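Local coordinates for protein L-isoleucine-4-hydroxylase (Bacillus thuringiensis, PDB 6LNH) that hydroxylates L-isoleucine to (4S)-4-hydroxy-L-isoleucine, using iron(II), dioxygen and 2-oxoglutarate, and also oxidises several related amino acids, at residues C[110-114]-C[115-119]; C[119-122]-C[123-127]. All coordinates share one frame; numbering follows the deposited sequence.

Contact 1. Residues C[110-114]-C[115-119]; sequences NSIND and SFLCN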
loop_
_atom_site.group_PDB
_atom_site.type_symbol
_atom_site.label_atom_id
_atom_site.label_comp_id
_atom_site.label_asym_id
_atom_site.label_seq_id
_atom_site.Cartn_x
_atom_site.Cartn_y
_atom_site.Cartn_z
ATOM N N ASN C 110 -16.149 -28.538 -9.562
ATOM C CA ASN C 110 -17.196 -27.805 -10.319
ATOM C C ASN C 110 -16.579 -27.310 -11.628
ATOM O O ASN C 110 -15.393 -26.945 -11.621
ATOM C CB ASN C 110 -17.781 -26.645 -9.512
ATOM C CG ASN C 110 -18.788 -27.097 -8.478
ATOM O OD1 ASN C 110 -19.537 -28.041 -8.708
ATOM N ND2 ASN C 110 -18.812 -26.431 -7.337
ATOM N N SER C 111 -17.360 -27.301 -12.707
ATOM C CA SER C 111 -16.833 -26.852 -14.020
ATOM C C SER C 111 -16.982 -25.332 -14.112
ATOM O O SER C 111 -17.857 -24.784 -13.426
ATOM C CB SER C 111 -17.538 -27.545 -15.151
ATOM O OG SER C 111 -18.928 -27.634 -14.892
ATOM N N ILE C 112 -16.140 -24.683 -14.915
ATOM C CA ILE C 112 -16.229 -23.238 -15.070
ATOM C C ILE C 112 -17.496 -22.893 -15.840
ATOM O O ILE C 112 -17.853 -23.564 -16.818
ATOM C CB ILE C 112 -14.974 -22.702 -15.780
ATOM C CG1 ILE C 112 -13.732 -22.972 -14.925
ATOM C CG2 ILE C 112 -15.106 -21.216 -16.070
ATOM C CD1 ILE C 112 -12.430 -22.831 -15.681
ATOM N N ASN C 113 -18.191 -21.847 -15.392
ATOM C CA ASN C 113 -19.419 -21.418 -16.050
ATOM C C ASN C 113 -19.171 -21.103 -17.521
ATOM O O ASN C 113 -18.131 -20.551 -17.891
ATOM C CB ASN C 113 -20.004 -20.201 -15.331
ATOM C CG ASN C 113 -20.527 -20.543 -13.949
ATOM O OD1 ASN C 113 -20.899 -21.687 -13.687
ATOM N ND2 ASN C 113 -20.565 -19.555 -13.060
ATOM N N ASP C 114 -20.145 -21.465 -18.361
ATOM C CA ASP C 114 -20.040 -21.208 -19.796
ATOM C C ASP C 114 -19.862 -19.723 -20.099
ATOM O O ASP C 114 -19.118 -19.358 -21.017
ATOM C CB ASP C 114 -21.274 -21.755 -20.511
ATOM C CG ASP C 114 -21.224 -23.257 -20.687
ATOM O OD1 ASP C 114 -20.141 -23.786 -21.018
ATOM O OD2 ASP C 114 -22.269 -23.909 -20.486
ATOM N N SER C 115 -20.534 -18.851 -19.343
ATOM C CA SER C 115 -20.426 -17.416 -19.599
ATOM C C SER C 115 -19.008 -16.902 -19.380
ATOM O O SER C 115 -18.586 -15.948 -20.042
ATOM C CB SER C 115 -21.410 -16.653 -18.713
ATOM O OG SER C 115 -21.295 -17.066 -17.363
ATOM N N PHE C 116 -18.261 -17.519 -18.465
ATOM C CA PHE C 116 -16.866 -17.152 -18.254
ATOM C C PHE C 116 -15.984 -17.690 -19.376
ATOM O O PHE C 116 -15.064 -17.000 -19.828
ATOM C CB PHE C 116 -16.400 -17.656 -16.878
ATOM C CG PHE C 116 -14.945 -17.366 -16.557
ATOM C CD1 PHE C 116 -13.905 -18.052 -17.177
ATOM C CD2 PHE C 116 -14.626 -16.402 -15.616
ATOM C CE1 PHE C 116 -12.583 -17.774 -16.867
ATOM C CE2 PHE C 116 -13.306 -16.120 -15.300
ATOM C CZ PHE C 116 -12.283 -16.808 -15.926
ATOM N N LEU C 117 -16.254 -18.909 -19.850
ATOM C CA LEU C 117 -15.389 -19.506 -20.864
ATOM C C LEU C 117 -15.560 -18.847 -22.227
ATOM O O LEU C 117 -14.596 -18.763 -22.996
ATOM C CB LEU C 117 -15.683 -21.004 -20.985
ATOM C CG LEU C 117 -15.261 -21.968 -19.877
ATOM C CD1 LEU C 117 -15.879 -23.334 -20.133
ATOM C CD2 LEU C 117 -13.748 -22.072 -19.801
ATOM N N CYS C 118 -16.761 -18.374 -22.549
ATOM C CA CYS C 118 -16.987 -17.675 -23.808
ATOM C C CYS C 118 -16.749 -16.171 -23.719
ATOM O O CYS C 118 -16.843 -15.489 -24.745
ATOM C CB CYS C 118 -18.395 -17.969 -24.340
ATOM S SG CYS C 118 -19.748 -17.334 -23.342
ATOM N N ASN C 119 -16.472 -15.636 -22.532
ATOM C CA ASN C 119 -16.097 -14.237 -22.407
ATOM C C ASN C 119 -14.929 -13.958 -23.350
ATOM O O ASN C 119 -13.852 -14.550 -23.181
ATOM C CB ASN C 119 -15.722 -13.911 -20.960
ATOM C CG ASN C 119 -15.290 -12.458 -20.756
ATOM O OD1 ASN C 119 -14.570 -11.876 -21.568
ATOM N ND2 ASN C 119 -15.732 -11.873 -19.650
#
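Ile112 meets Phe116 and Leu117 in a local contact at the start of the single-turn helix 114-117, where the loop that follows strand 84-86 turns into it. With Asn113 in the N-cap position, Ile112 just before it and Leu117 on the helix, the pairing of the two aliphatic side chains is a hydrophobic staple. In the double-stranded beta-helix (cupin) fold of 2-oxoglutarate dioxygenases the staple lies against the large antiparallel sheet: Ile112 and Leu117 both rest on Leu149 of strand 145-156.

The CG2 methyl of Ile112 does the touching. It stands trans to the backbone N while CG1 (chi1 -63°) turns away from the carbonyl carbon, and this turns CG2 toward the helix, where one methyl serves both partners. Ile112 CG2 lies 3.9 Å from Leu117 CG. The same methyl comes to 3.6 Å from Phe116 CD1, meeting the ring at a slant. Phe116 itself carries its ring out from an extended first torsion (chi1 178°), into the neighbourhood of Ala52 of helix 44-54 and of Asp55 and Tyr56 just beyond it.

Asn113 shapes the helix start with its backbone. Its side chain makes no capping bond; ND2 donates to Asp55 OD1. Its carbonyl receives the first turn's bond: Leu117 N donates to Asn113 O at 3.2 Å, lying in the carbonyl plane, and Phe116 N adds a weak bond to that oxygen at 3.1 Å. The staple packs against this same oxygen, since Leu117 CG is 3.8 Å from Asn113 O. One residue on, Cys118 N reaches Asp114 O at 3.0 Å, a fairly straight bond with an N-H...O angle of 160°.

Contact 2. Residues C[119-122]-C[123-127]; sequences NPLI and QNIVR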
loop_
_atom_site.group_PDB
_atom_site.type_symbol
_atom_site.label_atom_id
_atom_site.label_comp_id
_atom_site.label_asym_id
_atom_site.label_seq_id
_atom_site.Cartn_x
_atom_site.Cartn_y
_atom_site.Cartn_z
ATOM N N ASN C 119 -16.472 -15.636 -22.532
ATOM C CA ASN C 119 -16.097 -14.237 -22.407
ATOM C C ASN C 119 -14.929 -13.958 -23.350
ATOM O O ASN C 119 -13.852 -14.550 -23.181
ATOM C CB ASN C 119 -15.722 -13.911 -20.960
ATOM C CG ASN C 119 -15.290 -12.458 -20.756
ATOM O OD1 ASN C 119 -14.570 -11.876 -21.568
ATOM N ND2 ASN C 119 -15.732 -11.873 -19.650
ATOM N N PRO C 120 -15.103 -13.088 -24.350
ATOM C CA PRO C 120 -14.042 -12.878 -25.350
ATOM C C PRO C 120 -12.676 -12.569 -24.765
ATOM O O PRO C 120 -11.662 -12.892 -25.395
ATOM C CB PRO C 120 -14.584 -11.702 -26.173
ATOM C CG PRO C 120 -16.067 -11.865 -26.081
ATOM C CD PRO C 120 -16.302 -12.286 -24.653
ATOM N N LEU C 121 -12.609 -11.949 -23.585
ATOM C CA LEU C 121 -11.310 -11.684 -22.977
ATOM C C LEU C 121 -10.656 -12.977 -22.499
ATOM O O LEU C 121 -9.453 -13.181 -22.698
ATOM C CB LEU C 121 -11.463 -10.692 -21.824
ATOM C CG LEU C 121 -10.234 -10.437 -20.952
ATOM C CD1 LEU C 121 -9.140 -9.738 -21.744
ATOM C CD2 LEU C 121 -10.620 -9.620 -19.734
ATOM N N ILE C 122 -11.436 -13.860 -21.867
ATOM C CA ILE C 122 -10.919 -15.160 -21.444
ATOM C C ILE C 122 -10.470 -15.987 -22.644
ATOM O O ILE C 122 -9.412 -16.628 -22.612
ATOM C CB ILE C 122 -11.971 -15.906 -20.604
ATOM C CG1 ILE C 122 -12.288 -15.114 -19.333
ATOM C CG2 ILE C 122 -11.488 -17.309 -20.262
ATOM C CD1 ILE C 122 -11.054 -14.644 -18.580
ATOM N N GLN C 123 -11.265 -15.988 -23.721
ATOM C CA GLN C 123 -10.881 -16.732 -24.918
ATOM C C GLN C 123 -9.581 -16.200 -25.504
ATOM O O GLN C 123 -8.748 -16.971 -25.996
ATOM C CB GLN C 123 -11.988 -16.660 -25.970
ATOM C CG GLN C 123 -13.203 -17.534 -25.720
ATOM C CD GLN C 123 -14.296 -17.291 -26.751
ATOM O OE1 GLN C 123 -14.293 -16.273 -27.442
ATOM N NE2 GLN C 123 -15.229 -18.231 -26.862
ATOM N N ASN C 124 -9.387 -14.881 -25.459
ATOM C CA ASN C 124 -8.157 -14.299 -25.982
ATOM C C ASN C 124 -6.955 -14.660 -25.117
ATOM O O ASN C 124 -5.857 -14.891 -25.638
ATOM C CB ASN C 124 -8.299 -12.783 -26.085
ATOM C CG ASN C 124 -7.113 -12.135 -26.758
ATOM O OD1 ASN C 124 -6.500 -12.716 -27.654
ATOM N ND2 ASN C 124 -6.766 -10.930 -26.318
ATOM N N ILE C 125 -7.139 -14.705 -23.796
ATOM C CA ILE C 125 -6.046 -15.109 -22.912
ATOM C C ILE C 125 -5.646 -16.548 -23.206
ATOM O O ILE C 125 -4.459 -16.871 -23.333
ATOM C CB ILE C 125 -6.446 -14.923 -21.437
ATOM C CG1 ILE C 125 -6.633 -13.440 -21.109
ATOM C CG2 ILE C 125 -5.400 -15.536 -20.519
ATOM C CD1 ILE C 125 -7.385 -13.198 -19.817
ATOM N N VAL C 126 -6.637 -17.434 -23.324
ATOM C CA VAL C 126 -6.361 -18.841 -23.598
ATOM C C VAL C 126 -5.675 -19.005 -24.949
ATOM O O VAL C 126 -4.729 -19.791 -25.089
ATOM C CB VAL C 126 -7.666 -19.657 -23.525
ATOM C CG1 VAL C 126 -7.454 -21.061 -24.060
ATOM C CG2 VAL C 126 -8.185 -19.694 -22.093
ATOM N N ARG C 127 -6.130 -18.263 -25.960
ATOM C CA ARG C 127 -5.505 -18.358 -27.275
ATOM C C ARG C 127 -4.090 -17.789 -27.265
ATOM O O ARG C 127 -3.198 -18.318 -27.940
ATOM C CB ARG C 127 -6.374 -17.669 -28.325
ATOM C CG ARG C 127 -7.601 -18.492 -28.728
ATOM C CD ARG C 127 -7.287 -19.990 -28.810
ATOM N NE ARG C 127 -8.364 -20.817 -28.267
ATOM C CZ ARG C 127 -8.261 -22.122 -28.026
ATOM N NH1 ARG C 127 -7.126 -22.757 -28.281
ATOM N NH2 ARG C 127 -9.293 -22.792 -27.528
#
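Leu121 sends CG trans to its backbone N (chi1 172°), while Ile125, with chi1 -66°, swings CG1 back beside its own N, and the two side chains meet one helical turn apart. The touching end is the CD1 methyl of Ile125, 4.1 Å from Leu121 CG. Ile122, three residues before Ile125, touches the same methyl: its CG1 is turned beside the backbone N and a second bend (chi2 -48°) follows, which leaves Ile122 CD1 4.1 Å from Ile125 CD1. Both pairs meet at an angle, not side by side. The CG1 of Ile125 also lies close over the backbone, 3.2 Å from Leu121 O.

All this happens in the first two turns of helix 120-134, which packs beside helix 44-54 in the dioxygenase fold; Leu121 touches Leu48 and Leu49 there, and Ile125 reaches Phe39 and Leu212 in loops. The helix opens with an Asn N-cap followed by proline, a residue that suits a first turn because its nitrogen has no hydrogen to satisfy. Asn119 OD1 accepts from Leu121 N at 2.8 Å, with the donor in the plane of the amide carbonyl. The amide's other end, ND2, donates to Leu48 O, so two bonds hold it from rotating and tie the helix start to helix 44-54.

Asn119 works through its backbone as well, since Gln123 N donates to Asn119 O at 3.0 Å. The Gln123 side chain, extended beyond CG, runs back toward the start of the helix, bringing OE1 to 4.0 Å from Pro120 CA. On the next turn Val126 N donates to Ile122 O, and a methyl packs on that same oxygen, with Val126 CG2 3.3 Å from Ile122 O.

Contact 1 comes first along the chain and hands over to contact 2 at Asn119, which they share: it closes the turn after helix 114-117 and caps helix 120-134. Their centres are 11 Å apart, on the same side of the chain's centre, and they touch directly, with Leu117 O 3.3 Å from Gln123 CG and Phe116 O 3.4 Å from Ile122 CB. Both also touch helix 44-54, through Phe116 in the one and Leu121 in the other. Contact 1 rests on strands 68-77 and 145-156 of the large sheet, and contact 2 reaches its outermost strand 84-86 through the cation-pi contact of Arg127 with Tyr84. The segment 110-127 thus joins this sheet to helix 44-54, away from the iron site.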